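PDB 1LF6: glucoamylase from Thermoanaerobacterium thermosaccharolyticum, which hydrolyses alpha-1,4-linked glucose residues one after another from the non-reducing ends of starch-like chains, releasing beta-D-glucose. Local coordinates for residues 17-22 / 222-227; 168-173 / 197-202; 346-351 / 655-660; 539-544 / 669-674. One frame throughout, in Å; residues are numbered along the deposited sequence.

Contact 1. Residues 17-22 / 222-227; sequences FNNISA and HYDSAR
Asp224 reaches from 222-227 into the bend of the 17-22 loop and gathers much of the polar bonding. A chi1 of 63° sets Asp224 CG between the backbone N and the carbonyl carbon, and from there the carboxylate oxygens meet the loop backbone. Asp224 OD1 accepts from Asn19 N at 2.8 Å through its syn lone pair. Asp224 OD2 takes a longer bond from Ile20 N at 3.2 Å, the N-H arriving from above the carboxylate, 42° out of its plane. A water donates both to Asp224 OD1 and to Asn19 OD1. An alanine in place of Asp224 would probably leave the N-H groups of Asn19 and Ile20 without their carboxylate acceptors and the loop freer to shift at its bend. Two backbone bonds continue the attachment: Asp224 N gives a nearly straight bond (173°) to Ile20 O at 2.9 Å, and Ala22 N donates to Ser225 O at 2.8 Å. Ile20 is thus bound by Asp224 through both its N-H and its carbonyl. The apolar contacts centre on Tyr223. Ala22 CA sits over one face of that ring in a CH-pi contact, 3.6 Å from the Tyr223 centroid, while Ile20 CG2 lies in the ring plane at its edge, 3.8 Å from Tyr223 CD1. Ala22 CB also meets Ala226 CB at 3.6 Å. The arrangement ties the loop after strand 14-16 to the start of strand 225-228; both strands pair with strand 166-173 in the N-terminal beta-sandwich domain.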
loop_
_atom_site.group_PDB
_atom_site.type_symbol
_atom_site.label_atom_id
_atom_site.label_comp_id
_atom_site.label_asym_id
_atom_site.label_seq_id
_atom_site.Cartn_x
_atom_site.Cartn_y
_atom_site.Cartn_z
ATOM N N PHE A 17 -16.654 28.046 -21.514
ATOM C CA PHE A 17 -16.158 28.873 -22.605
ATOM C C PHE A 17 -14.889 28.295 -23.218
ATOM O O PHE A 17 -14.008 27.812 -22.505
ATOM C CB PHE A 17 -15.872 30.288 -22.102
ATOM C CG PHE A 17 -15.024 30.329 -20.862
ATOM C CD1 PHE A 17 -15.605 30.222 -19.603
ATOM C CD2 PHE A 17 -13.642 30.451 -20.952
ATOM C CE1 PHE A 17 -14.824 30.239 -18.451
ATOM C CE2 PHE A 17 -12.852 30.469 -19.806
ATOM C CZ PHE A 17 -13.444 30.362 -18.553
ATOM N N ASN A 18 -14.805 28.344 -24.543
ATOM C CA ASN A 18 -13.636 27.843 -25.254
ATOM C C ASN A 18 -13.060 28.980 -26.088
ATOM O O ASN A 18 -13.224 29.035 -27.308
ATOM C CB ASN A 18 -14.017 26.652 -26.142
ATOM C CG ASN A 18 -12.819 26.046 -26.846
ATOM O OD1 ASN A 18 -11.720 25.999 -26.292
ATOM N ND2 ASN A 18 -13.027 25.565 -28.066
ATOM N N ASN A 19 -12.379 29.889 -25.401
ATOM C CA ASN A 19 -11.782 31.053 -26.029
ATOM C C ASN A 19 -10.491 30.739 -26.776
ATOM O O ASN A 19 -10.277 31.227 -27.887
ATOM C CB ASN A 19 -11.525 32.122 -24.965
ATOM C CG ASN A 19 -12.803 32.560 -24.261
ATOM O OD1 ASN A 19 -12.837 32.683 -23.035
ATOM N ND2 ASN A 19 -13.858 32.801 -25.035
ATOM N N ILE A 20 -9.634 29.924 -26.167
ATOM C CA ILE A 20 -8.359 29.567 -26.779
ATOM C C ILE A 20 -7.964 28.126 -26.442
ATOM O O ILE A 20 -7.814 27.768 -25.274
ATOM C CB ILE A 20 -7.238 30.509 -26.287
ATOM C CG1 ILE A 20 -7.716 31.963 -26.356
ATOM C CG2 ILE A 20 -5.993 30.336 -27.148
ATOM C CD1 ILE A 20 -7.106 32.854 -25.291
ATOM N N SER A 21 -7.793 27.303 -27.470
ATOM C CA SER A 21 -7.411 25.913 -27.266
ATOM C C SER A 21 -5.899 25.760 -27.323
ATOM O O SER A 21 -5.221 26.485 -28.052
ATOM C CB SER A 21 -8.056 25.024 -28.329
ATOM O OG SER A 21 -9.463 25.119 -28.278
ATOM N N ALA A 22 -5.375 24.822 -26.542
ATOM C CA ALA A 22 -3.941 24.564 -26.521
ATOM C C ALA A 22 -3.534 24.045 -27.900
ATOM O O ALA A 22 -4.359 23.486 -28.627
ATOM C CB ALA A 22 -3.614 23.533 -25.445
ATOM N N HIS A 222 -2.472 31.140 -21.921
ATOM C CA HIS A 222 -3.643 31.045 -21.062
ATOM C C HIS A 222 -4.726 30.211 -21.728
ATOM O O HIS A 222 -5.882 30.629 -21.832
ATOM C CB HIS A 222 -4.172 32.445 -20.740
ATOM C CG HIS A 222 -3.267 33.236 -19.846
ATOM N ND1 HIS A 222 -3.079 32.926 -18.516
ATOM C CD2 HIS A 222 -2.470 34.301 -20.099
ATOM C CE1 HIS A 222 -2.205 33.765 -17.988
ATOM N NE2 HIS A 222 -1.821 34.610 -18.928
ATOM N N TYR A 223 -4.343 29.019 -22.169
ATOM C CA TYR A 223 -5.266 28.109 -22.834
ATOM C C TYR A 223 -6.368 27.666 -21.884
ATOM O O TYR A 223 -6.134 27.499 -20.689
ATOM C CB TYR A 223 -4.507 26.885 -23.341
ATOM C CG TYR A 223 -3.340 27.211 -24.243
ATOM C CD1 TYR A 223 -3.521 27.959 -25.408
ATOM C CD2 TYR A 223 -2.062 26.738 -23.955
ATOM C CE1 TYR A 223 -2.456 28.221 -26.263
ATOM C CE2 TYR A 223 -0.993 26.994 -24.802
ATOM C CZ TYR A 223 -1.196 27.733 -25.956
ATOM O OH TYR A 223 -0.142 27.970 -26.810
ATOM N N ASP A 224 -7.571 27.475 -22.416
ATOM C CA ASP A 224 -8.692 27.041 -21.594
ATOM C C ASP A 224 -9.292 25.747 -22.125
ATOM O O ASP A 224 -10.420 25.388 -21.786
ATOM C CB ASP A 224 -9.767 28.139 -21.521
ATOM C CG ASP A 224 -10.380 28.471 -22.879
ATOM O OD1 ASP A 224 -11.130 29.467 -22.955
ATOM O OD2 ASP A 224 -10.127 27.744 -23.865
ATOM N N SER A 225 -8.520 25.042 -22.945
ATOM C CA SER A 225 -8.969 23.785 -23.535
ATOM C C SER A 225 -7.788 22.963 -24.050
ATOM O O SER A 225 -6.839 23.507 -24.613
ATOM C CB SER A 225 -9.941 24.075 -24.683
ATOM O OG SER A 225 -10.357 22.886 -25.329
ATOM N N ALA A 226 -7.853 21.649 -23.847
ATOM C CA ALA A 226 -6.797 20.740 -24.291
ATOM C C ALA A 226 -7.201 19.293 -24.023
ATOM O O ALA A 226 -8.056 19.030 -23.171
ATOM C CB ALA A 226 -5.490 21.062 -23.570
ATOM N N ARG A 227 -6.600 18.358 -24.758
ATOM C CA ARG A 227 -6.899 16.938 -24.575
ATOM C C ARG A 227 -5.694 16.060 -24.881
ATOM O O ARG A 227 -5.165 16.076 -25.991
ATOM C CB ARG A 227 -8.086 16.510 -25.443
ATOM C CG ARG A 227 -8.495 15.063 -25.216
ATOM C CD ARG A 227 -9.882 14.771 -25.741
ATOM N NE ARG A 227 -9.969 14.946 -27.182
ATOM C CZ ARG A 227 -11.090 14.814 -27.881
ATOM N NH1 ARG A 227 -12.221 14.502 -27.262
ATOM N NH2 ARG A 227 -11.080 14.992 -29.196
HETATM O O HOH W 1 -13.055 25.581 -21.696
HETATM O O HOH W 2 -10.489 31.460 -21.493
HETATM O O HOH W 3 -6.531 21.826 -27.419
#

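Contact 2. Residues 168-173 / 197-202; sequences GYVIKA and KGYSIG
Val170 and Tyr199 meet between two strands, one valine methyl set over the ring. Val170 CG1 stands over the centre of one Tyr199 face in a CH-pi contact, 4.2 Å from the centroid and 11° off the ring normal. The other methyl works nearer the rim: Val170 CG2 is 3.9 Å from Tyr199 CD1 and turns also to Ile201, with Val170 CG2 and Ile201 CD1 3.6 Å apart. These two aliphatic side chains slide past each other in opposite directions. Ile201 CD1, anti to its own CA (chi2 172°), extends as far as the opposing backbone and lies close against Tyr169 N at 3.2 Å. At Gly168 a beta carbon would collide with Ile201 CG2; the missing side chain makes room for the isoleucine. Phe17 touches both Val170 and Tyr199, and Asp224 also packs on Val170. Tyr199 O is the acceptor for His222 ND1. Tyr169 points the other way, its OH hydrogen-bonded to Asp254. No hydrogen bond joins the two strands, whose axes approach to 7.6 Å and run roughly antiparallel at 156°. Strand 166-173 belongs to one antiparallel sheet and strand 198-203 is an outermost strand of the other, so their side chains pack between the two sheets, the facing-sheet arrangement of a beta-sandwich, here the super-beta-sandwich of the N-terminal domain.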
loop_
_atom_site.group_PDB
_atom_site.type_symbol
_atom_site.label_atom_id
_atom_site.label_comp_id
_atom_site.label_asym_id
_atom_site.label_seq_id
_atom_site.Cartn_x
_atom_site.Cartn_y
_atom_site.Cartn_z
ATOM N N GLY A 168 -9.176 18.635 -20.742
ATOM C CA GLY A 168 -9.178 19.736 -19.798
ATOM C C GLY A 168 -9.850 20.974 -20.361
ATOM O O GLY A 168 -9.764 21.248 -21.559
ATOM N N TYR A 169 -10.525 21.718 -19.491
ATOM C CA TYR A 169 -11.215 22.941 -19.879
ATOM C C TYR A 169 -11.525 23.796 -18.652
ATOM O O TYR A 169 -11.271 23.383 -17.518
ATOM C CB TYR A 169 -12.498 22.603 -20.643
ATOM C CG TYR A 169 -13.419 21.644 -19.926
ATOM C CD1 TYR A 169 -14.542 22.105 -19.241
ATOM C CD2 TYR A 169 -13.176 20.272 -19.945
ATOM C CE1 TYR A 169 -15.405 21.220 -18.595
ATOM C CE2 TYR A 169 -14.028 19.380 -19.303
ATOM C CZ TYR A 169 -15.139 19.859 -18.635
ATOM O OH TYR A 169 -15.986 18.971 -18.017
ATOM N N VAL A 170 -12.067 24.989 -18.882
ATOM C CA VAL A 170 -12.383 25.894 -17.785
ATOM C C VAL A 170 -13.845 26.332 -17.806
ATOM O O VAL A 170 -14.426 26.559 -18.869
ATOM C CB VAL A 170 -11.486 27.153 -17.837
ATOM C CG1 VAL A 170 -11.659 27.977 -16.573
ATOM C CG2 VAL A 170 -10.032 26.748 -18.022
ATOM N N ILE A 171 -14.438 26.433 -16.623
ATOM C CA ILE A 171 -15.820 26.867 -16.503
ATOM C C ILE A 171 -15.910 27.889 -15.382
ATOM O O ILE A 171 -14.899 28.279 -14.795
ATOM C CB ILE A 171 -16.772 25.705 -16.157
ATOM C CG1 ILE A 171 -16.404 25.123 -14.791
ATOM C CG2 ILE A 171 -16.715 24.642 -17.240
ATOM C CD1 ILE A 171 -17.425 24.150 -14.242
ATOM N N LYS A 172 -17.130 28.318 -15.096
ATOM C CA LYS A 172 -17.368 29.272 -14.034
ATOM C C LYS A 172 -18.656 28.839 -13.349
ATOM O O LYS A 172 -19.722 28.793 -13.969
ATOM C CB LYS A 172 -17.503 30.683 -14.608
ATOM C CG LYS A 172 -17.273 31.789 -13.593
ATOM C CD LYS A 172 -17.293 33.158 -14.256
ATOM C CE LYS A 172 -16.969 34.264 -13.265
ATOM N NZ LYS A 172 -17.029 35.619 -13.889
ATOM N N ALA A 173 -18.542 28.481 -12.077
ATOM C CA ALA A 173 -19.693 28.047 -11.301
ATOM C C ALA A 173 -19.953 29.096 -10.233
ATOM O O ALA A 173 -19.135 29.294 -9.335
ATOM C CB ALA A 173 -19.413 26.690 -10.661
ATOM N N LYS A 197 -5.224 34.059 -10.401
ATOM C CA LYS A 197 -4.722 35.291 -10.986
ATOM C C LYS A 197 -4.585 35.045 -12.484
ATOM O O LYS A 197 -4.356 35.966 -13.266
ATOM C CB LYS A 197 -3.357 35.642 -10.391
ATOM C CG LYS A 197 -2.774 36.943 -10.915
ATOM C CD LYS A 197 -1.472 37.300 -10.213
ATOM C CE LYS A 197 -0.951 38.651 -10.684
ATOM N NZ LYS A 197 0.283 39.056 -9.953
ATOM N N GLY A 198 -4.732 33.780 -12.866
ATOM C CA GLY A 198 -4.624 33.389 -14.262
ATOM C C GLY A 198 -4.578 31.874 -14.369
ATOM O O GLY A 198 -4.171 31.198 -13.422
ATOM N N TYR A 199 -4.993 31.337 -15.512
ATOM C CA TYR A 199 -4.998 29.894 -15.719
ATOM C C TYR A 199 -4.546 29.505 -17.121
ATOM O O TYR A 199 -4.490 30.343 -18.022
ATOM C CB TYR A 199 -6.400 29.338 -15.459
ATOM C CG TYR A 199 -7.484 30.004 -16.283
ATOM C CD1 TYR A 199 -7.580 29.783 -17.659
ATOM C CD2 TYR A 199 -8.396 30.877 -15.693
ATOM C CE1 TYR A 199 -8.558 30.416 -18.425
ATOM C CE2 TYR A 199 -9.376 31.515 -16.447
ATOM C CZ TYR A 199 -9.454 31.284 -17.812
ATOM O OH TYR A 199 -10.422 31.923 -18.559
ATOM N N SER A 200 -4.228 28.225 -17.295
ATOM C CA SER A 200 -3.791 27.705 -18.587
ATOM C C SER A 200 -3.719 26.183 -18.574
ATOM O O SER A 200 -3.126 25.579 -17.678
ATOM C CB SER A 200 -2.421 28.275 -18.960
ATOM O OG SER A 200 -2.023 27.830 -20.245
ATOM N N ILE A 201 -4.330 25.568 -19.578
ATOM C CA ILE A 201 -4.331 24.119 -19.709
ATOM C C ILE A 201 -3.478 23.777 -20.925
ATOM O O ILE A 201 -3.910 23.952 -22.068
ATOM C CB ILE A 201 -5.762 23.593 -19.909
ATOM C CG1 ILE A 201 -6.647 24.087 -18.761
ATOM C CG2 ILE A 201 -5.758 22.068 -19.965
ATOM C CD1 ILE A 201 -8.116 23.801 -18.941
ATOM N N GLY A 202 -2.259 23.306 -20.676
ATOM C CA GLY A 202 -1.362 22.974 -21.768
ATOM C C GLY A 202 -0.956 21.513 -21.839
ATOM O O GLY A 202 -1.323 20.711 -20.984
#

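Contact 3. Residues 346-351 / 655-660; sequences YHVANA and AHAEYV
Val660 holds CG1 anti to its backbone N (chi1 171°), which sets that methyl beside Ala351, 4.1 Å from Ala351 O; Val660 CB comes within 4.2 Å of Ala351 CB. One turn earlier on the same helix Ala657, with no torsion to adjust, points its methyl toward helix 342-355. Ala657 CB meets Ala351 CB at 3.7 Å and His347 O at 3.6 Å, and also rests on the main chain of Val348. Small residues on both surfaces allow the close approach: the CA atoms of Ala351 and Ala657 are 5.0 Å apart, and the helix axes approach to 8.3 Å at 35°. The two helices run in broadly the same direction and lie some 300 residues apart in sequence, consistent with their meeting where the ring of the (alpha/alpha) barrel closes. Helix 296-306 packs beside the pair, with Leu305 on Ala351 and Met302 on Val660. No hydrogen bond crosses the contact; His347 O accepts within its own helix from Ala351 N. The imidazole of His347 stacks on Trp654, and the side chain of His347 lies about 12 Å from that of Glu438, the probable proton donor.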
loop_
_atom_site.group_PDB
_atom_site.type_symbol
_atom_site.label_atom_id
_atom_site.label_comp_id
_atom_site.label_asym_id
_atom_site.label_seq_id
_atom_site.Cartn_x
_atom_site.Cartn_y
_atom_site.Cartn_z
ATOM N N TYR A 346 -5.524 -11.524 4.855
ATOM C CA TYR A 346 -5.471 -12.379 6.038
ATOM C C TYR A 346 -4.634 -11.722 7.130
ATOM O O TYR A 346 -5.052 -11.633 8.288
ATOM C CB TYR A 346 -4.863 -13.736 5.648
ATOM C CG TYR A 346 -4.413 -14.620 6.795
ATOM C CD1 TYR A 346 -5.337 -15.242 7.640
ATOM C CD2 TYR A 346 -3.055 -14.852 7.024
ATOM C CE1 TYR A 346 -4.918 -16.076 8.683
ATOM C CE2 TYR A 346 -2.627 -15.681 8.061
ATOM C CZ TYR A 346 -3.563 -16.291 8.886
ATOM O OH TYR A 346 -3.139 -17.112 9.907
ATOM N N HIS A 347 -3.449 -11.260 6.753
ATOM C CA HIS A 347 -2.549 -10.621 7.700
ATOM C C HIS A 347 -3.125 -9.306 8.212
ATOM O O HIS A 347 -3.034 -8.999 9.402
ATOM C CB HIS A 347 -1.188 -10.413 7.037
ATOM C CG HIS A 347 -0.466 -11.697 6.754
ATOM N ND1 HIS A 347 -0.118 -12.586 7.750
ATOM C CD2 HIS A 347 -0.050 -12.253 5.591
ATOM C CE1 HIS A 347 0.484 -13.633 7.213
ATOM N NE2 HIS A 347 0.539 -13.456 5.903
ATOM N N VAL A 348 -3.728 -8.536 7.312
ATOM C CA VAL A 348 -4.337 -7.265 7.685
ATOM C C VAL A 348 -5.462 -7.562 8.689
ATOM O O VAL A 348 -5.573 -6.905 9.717
ATOM C CB VAL A 348 -4.896 -6.536 6.429
ATOM C CG1 VAL A 348 -5.807 -5.363 6.848
ATOM C CG2 VAL A 348 -3.732 -6.011 5.582
ATOM N N ALA A 349 -6.272 -8.573 8.395
ATOM C CA ALA A 349 -7.358 -8.962 9.282
ATOM C C ALA A 349 -6.823 -9.334 10.670
ATOM O O ALA A 349 -7.448 -9.035 11.691
ATOM C CB ALA A 349 -8.115 -10.125 8.686
ATOM N N ASN A 350 -5.668 -9.991 10.712
ATOM C CA ASN A 350 -5.086 -10.371 11.986
ATOM C C ASN A 350 -4.694 -9.143 12.805
ATOM O O ASN A 350 -4.784 -9.158 14.039
ATOM C CB ASN A 350 -3.873 -11.283 11.779
ATOM C CG ASN A 350 -4.276 -12.683 11.376
ATOM O OD1 ASN A 350 -5.320 -13.182 11.801
ATOM N ND2 ASN A 350 -3.448 -13.331 10.564
ATOM N N ALA A 351 -4.264 -8.082 12.125
ATOM C CA ALA A 351 -3.894 -6.846 12.811
ATOM C C ALA A 351 -5.171 -6.213 13.371
ATOM O O ALA A 351 -5.193 -5.752 14.505
ATOM C CB ALA A 351 -3.211 -5.886 11.843
ATOM N N ALA A 655 3.174 -5.150 5.920
ATOM C CA ALA A 655 4.252 -4.816 6.845
ATOM C C ALA A 655 3.722 -4.041 8.060
ATOM O O ALA A 655 4.184 -4.233 9.183
ATOM C CB ALA A 655 5.320 -4.003 6.130
ATOM N N HIS A 656 2.762 -3.155 7.831
ATOM C CA HIS A 656 2.178 -2.398 8.930
ATOM C C HIS A 656 1.372 -3.334 9.818
ATOM O O HIS A 656 1.346 -3.177 11.039
ATOM C CB HIS A 656 1.307 -1.265 8.387
ATOM C CG HIS A 656 2.090 -0.042 8.019
ATOM N ND1 HIS A 656 2.598 0.823 8.966
ATOM C CD2 HIS A 656 2.529 0.411 6.822
ATOM C CE1 HIS A 656 3.322 1.753 8.366
ATOM N NE2 HIS A 656 3.297 1.526 7.066
ATOM N N ALA A 657 0.728 -4.317 9.197
ATOM C CA ALA A 657 -0.058 -5.294 9.933
ATOM C C ALA A 657 0.902 -6.125 10.777
ATOM O O ALA A 657 0.625 -6.432 11.940
ATOM C CB ALA A 657 -0.832 -6.188 8.961
ATOM N N GLU A 658 2.043 -6.474 10.190
ATOM C CA GLU A 658 3.041 -7.258 10.902
ATOM C C GLU A 658 3.568 -6.451 12.088
ATOM O O GLU A 658 3.766 -7.002 13.164
ATOM C CB GLU A 658 4.199 -7.630 9.972
ATOM C CG GLU A 658 5.210 -8.604 10.582
ATOM C CD GLU A 658 4.643 -10.002 10.793
ATOM O OE1 GLU A 658 3.505 -10.263 10.349
ATOM O OE2 GLU A 658 5.343 -10.841 11.399
ATOM N N TYR A 659 3.800 -5.151 11.895
ATOM C CA TYR A 659 4.293 -4.324 12.996
ATOM C C TYR A 659 3.288 -4.298 14.142
ATOM O O TYR A 659 3.660 -4.438 15.306
ATOM C CB TYR A 659 4.583 -2.880 12.555
ATOM C CG TYR A 659 4.886 -1.984 13.742
ATOM C CD1 TYR A 659 3.870 -1.265 14.377
ATOM C CD2 TYR A 659 6.163 -1.946 14.303
ATOM C CE1 TYR A 659 4.115 -0.541 15.543
ATOM C CE2 TYR A 659 6.417 -1.224 15.471
ATOM C CZ TYR A 659 5.388 -0.528 16.085
ATOM O OH TYR A 659 5.624 0.165 17.248
ATOM N N VAL A 660 2.018 -4.107 13.811
ATOM C CA VAL A 660 0.967 -4.075 14.825
ATOM C C VAL A 660 0.955 -5.374 15.629
ATOM O O VAL A 660 0.968 -5.351 16.860
ATOM C CB VAL A 660 -0.418 -3.863 14.171
ATOM C CG1 VAL A 660 -1.532 -4.058 15.197
ATOM C CG2 VAL A 660 -0.491 -2.473 13.591
#

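Contact 4. Residues 539-544 / 669-674; sequences LVRLGV and HKVLDM
Arg541 grips the carboxylate of Asp673 side-on, with NE and one NH1 hydrogen, in a salt bridge of two hydrogen bonds. Arg541 NE donates to the syn lone pair of Asp673 OD1 at 2.8 Å, nearly straight (168°) and in the guanidinium plane. Arg541 NH1 gives a more bent bond (144°) to Asp673 OD2, also at 2.8 Å; the guanidinium and carboxylate planes are 38° apart. Arg541 is the last residue of helix 538-541 of the (alpha/alpha) barrel, within the Schellman motif that ends it at Gly543, and Asp673 lies in the type I turn from Val671 to Met674. Arg541 NH2 forms a second salt bridge with Glu658, so one buried cation joins two acids. A leucine in place of Arg541 would probably leave Asp673 without its salt-bridge partner and Glu658 without this one, in a buried setting. A water donates to Arg541 O at 2.9 Å and to Asp673 O at 2.8 Å, linking the two backbones beside the salt bridge. Outward from the charges, the arginine's bend at chi2 places CD against Val671, with Arg541 CD and Val671 CG1 3.8 Å apart. Met608 of helix 600-612 packs on Arg541, Val671 and Asp673 alike. Met674 packs against the end of the helix: Met674 CB is 3.4 Å from Arg541 O. Positive phi at Gly543 favours glycine, and a beta carbon there would be tight against the sulphur; as it is, Met674 SD lies 3.6 Å from Gly543 CA.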
loop_
_atom_site.group_PDB
_atom_site.type_symbol
_atom_site.label_atom_id
_atom_site.label_comp_id
_atom_site.label_asym_id
_atom_site.label_seq_id
_atom_site.Cartn_x
_atom_site.Cartn_y
_atom_site.Cartn_z
ATOM N N LEU A 539 6.298 -22.010 9.540
ATOM C CA LEU A 539 6.079 -23.299 10.186
ATOM C C LEU A 539 5.821 -23.097 11.675
ATOM O O LEU A 539 4.901 -23.686 12.235
ATOM C CB LEU A 539 7.299 -24.215 10.004
ATOM C CG LEU A 539 7.540 -24.841 8.624
ATOM C CD1 LEU A 539 8.976 -25.347 8.542
ATOM C CD2 LEU A 539 6.543 -25.976 8.378
ATOM N N VAL A 540 6.637 -22.264 12.315
ATOM C CA VAL A 540 6.480 -21.993 13.743
ATOM C C VAL A 540 5.359 -20.973 13.996
ATOM O O VAL A 540 4.568 -21.120 14.929
ATOM C CB VAL A 540 7.808 -21.482 14.364
ATOM C CG1 VAL A 540 8.949 -22.462 14.055
ATOM C CG2 VAL A 540 8.144 -20.115 13.828
ATOM N N ARG A 541 5.292 -19.945 13.154
ATOM C CA ARG A 541 4.270 -18.910 13.263
ATOM C C ARG A 541 2.861 -19.515 13.292
ATOM O O ARG A 541 1.992 -19.067 14.044
ATOM C CB ARG A 541 4.391 -17.950 12.076
ATOM C CG ARG A 541 3.415 -16.778 12.081
ATOM C CD ARG A 541 3.550 -15.922 13.335
ATOM N NE ARG A 541 2.849 -14.651 13.182
ATOM C CZ ARG A 541 3.331 -13.584 12.542
ATOM N NH1 ARG A 541 2.602 -12.481 12.455
ATOM N NH2 ARG A 541 4.549 -13.601 12.011
ATOM N N LEU A 542 2.640 -20.538 12.473
ATOM C CA LEU A 542 1.332 -21.189 12.396
ATOM C C LEU A 542 1.118 -22.340 13.383
ATOM O O LEU A 542 0.041 -22.933 13.410
ATOM C CB LEU A 542 1.088 -21.684 10.968
ATOM C CG LEU A 542 0.767 -20.579 9.955
ATOM C CD1 LEU A 542 1.059 -21.052 8.540
ATOM C CD2 LEU A 542 -0.699 -20.181 10.112
ATOM N N GLY A 543 2.132 -22.643 14.191
ATOM C CA GLY A 543 2.026 -23.718 15.168
ATOM C C GLY A 543 2.171 -25.117 14.601
ATOM O O GLY A 543 1.705 -26.101 15.193
ATOM N N VAL A 544 2.825 -25.210 13.447
ATOM C CA VAL A 544 3.034 -26.485 12.773
ATOM C C VAL A 544 4.319 -27.152 13.259
ATOM O O VAL A 544 4.395 -28.378 13.344
ATOM C CB VAL A 544 3.069 -26.277 11.238
ATOM C CG1 VAL A 544 3.378 -27.583 10.526
ATOM C CG2 VAL A 544 1.718 -25.735 10.774
ATOM N N HIS A 669 3.777 -11.117 25.296
ATOM C CA HIS A 669 4.776 -12.170 25.411
ATOM C C HIS A 669 4.288 -13.465 24.758
ATOM O O HIS A 669 4.580 -14.561 25.237
ATOM C CB HIS A 669 5.125 -12.423 26.881
ATOM C CG HIS A 669 5.653 -11.215 27.586
ATOM N ND1 HIS A 669 6.739 -10.500 27.125
ATOM C CD2 HIS A 669 5.245 -10.593 28.716
ATOM C CE1 HIS A 669 6.974 -9.489 27.942
ATOM N NE2 HIS A 669 6.082 -9.523 28.916
ATOM N N LYS A 670 3.536 -13.332 23.670
ATOM C CA LYS A 670 3.033 -14.495 22.943
ATOM C C LYS A 670 2.593 -14.133 21.529
ATOM O O LYS A 670 2.246 -12.985 21.247
ATOM C CB LYS A 670 1.865 -15.132 23.697
ATOM C CG LYS A 670 0.619 -14.280 23.734
ATOM C CD LYS A 670 -0.448 -14.924 24.601
ATOM C CE LYS A 670 -1.620 -13.973 24.803
ATOM N NZ LYS A 670 -2.681 -14.562 25.665
ATOM N N VAL A 671 2.605 -15.126 20.646
ATOM C CA VAL A 671 2.214 -14.941 19.256
ATOM C C VAL A 671 0.694 -14.831 19.175
ATOM O O VAL A 671 -0.018 -15.832 19.125
ATOM C CB VAL A 671 2.725 -16.120 18.408
ATOM C CG1 VAL A 671 2.382 -15.915 16.937
ATOM C CG2 VAL A 671 4.238 -16.247 18.596
ATOM N N LEU A 672 0.214 -13.591 19.150
ATOM C CA LEU A 672 -1.209 -13.305 19.122
ATOM C C LEU A 672 -2.028 -13.783 17.925
ATOM O O LEU A 672 -3.241 -13.941 18.048
ATOM C CB LEU A 672 -1.428 -11.806 19.331
ATOM C CG LEU A 672 -1.000 -11.299 20.715
ATOM C CD1 LEU A 672 -1.182 -9.796 20.803
ATOM C CD2 LEU A 672 -1.824 -12.003 21.780
ATOM N N ASP A 673 -1.395 -14.020 16.776
ATOM C CA ASP A 673 -2.153 -14.485 15.614
ATOM C C ASP A 673 -2.018 -15.978 15.281
ATOM O O ASP A 673 -2.453 -16.416 14.214
ATOM C CB ASP A 673 -1.808 -13.643 14.377
ATOM C CG ASP A 673 -0.354 -13.786 13.941
ATOM O OD1 ASP A 673 0.444 -14.415 14.667
ATOM O OD2 ASP A 673 -0.017 -13.249 12.871
ATOM N N MET A 674 -1.436 -16.763 16.183
ATOM C CA MET A 674 -1.289 -18.196 15.931
ATOM C C MET A 674 -2.550 -18.957 16.339
ATOM O O MET A 674 -3.043 -18.802 17.454
ATOM C CB MET A 674 -0.076 -18.759 16.688
ATOM C CG MET A 674 0.095 -20.277 16.554
ATOM S SD MET A 674 1.623 -20.876 17.281
ATOM C CE MET A 674 1.298 -20.570 19.050
HETATM O O HOH W 4 -0.289 -17.575 12.925
#

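The four contacts form two pairs, one in each domain; contacts 1 and 2 lie on the opposite side of the chain's centre from contact 4. Contacts 1 and 2, with centres 8 Å apart, share the beta domain: strands 225-228 and 166-173 are neighbours in one sheet, and Tyr223 O probably accepts from Ile201 N at 2.9 Å. Contacts 3 and 4, with centres 14 Å apart, are joined in the catalytic barrel by the salt bridge of Glu658 OE2 with Arg541 NH2 at 2.9 Å. The pairs do not touch; the centres of contacts 2 and 3 are about 44 Å apart, those of contacts 1 and 4 about 62 Å. Contact 3 lies nearest the probable active site.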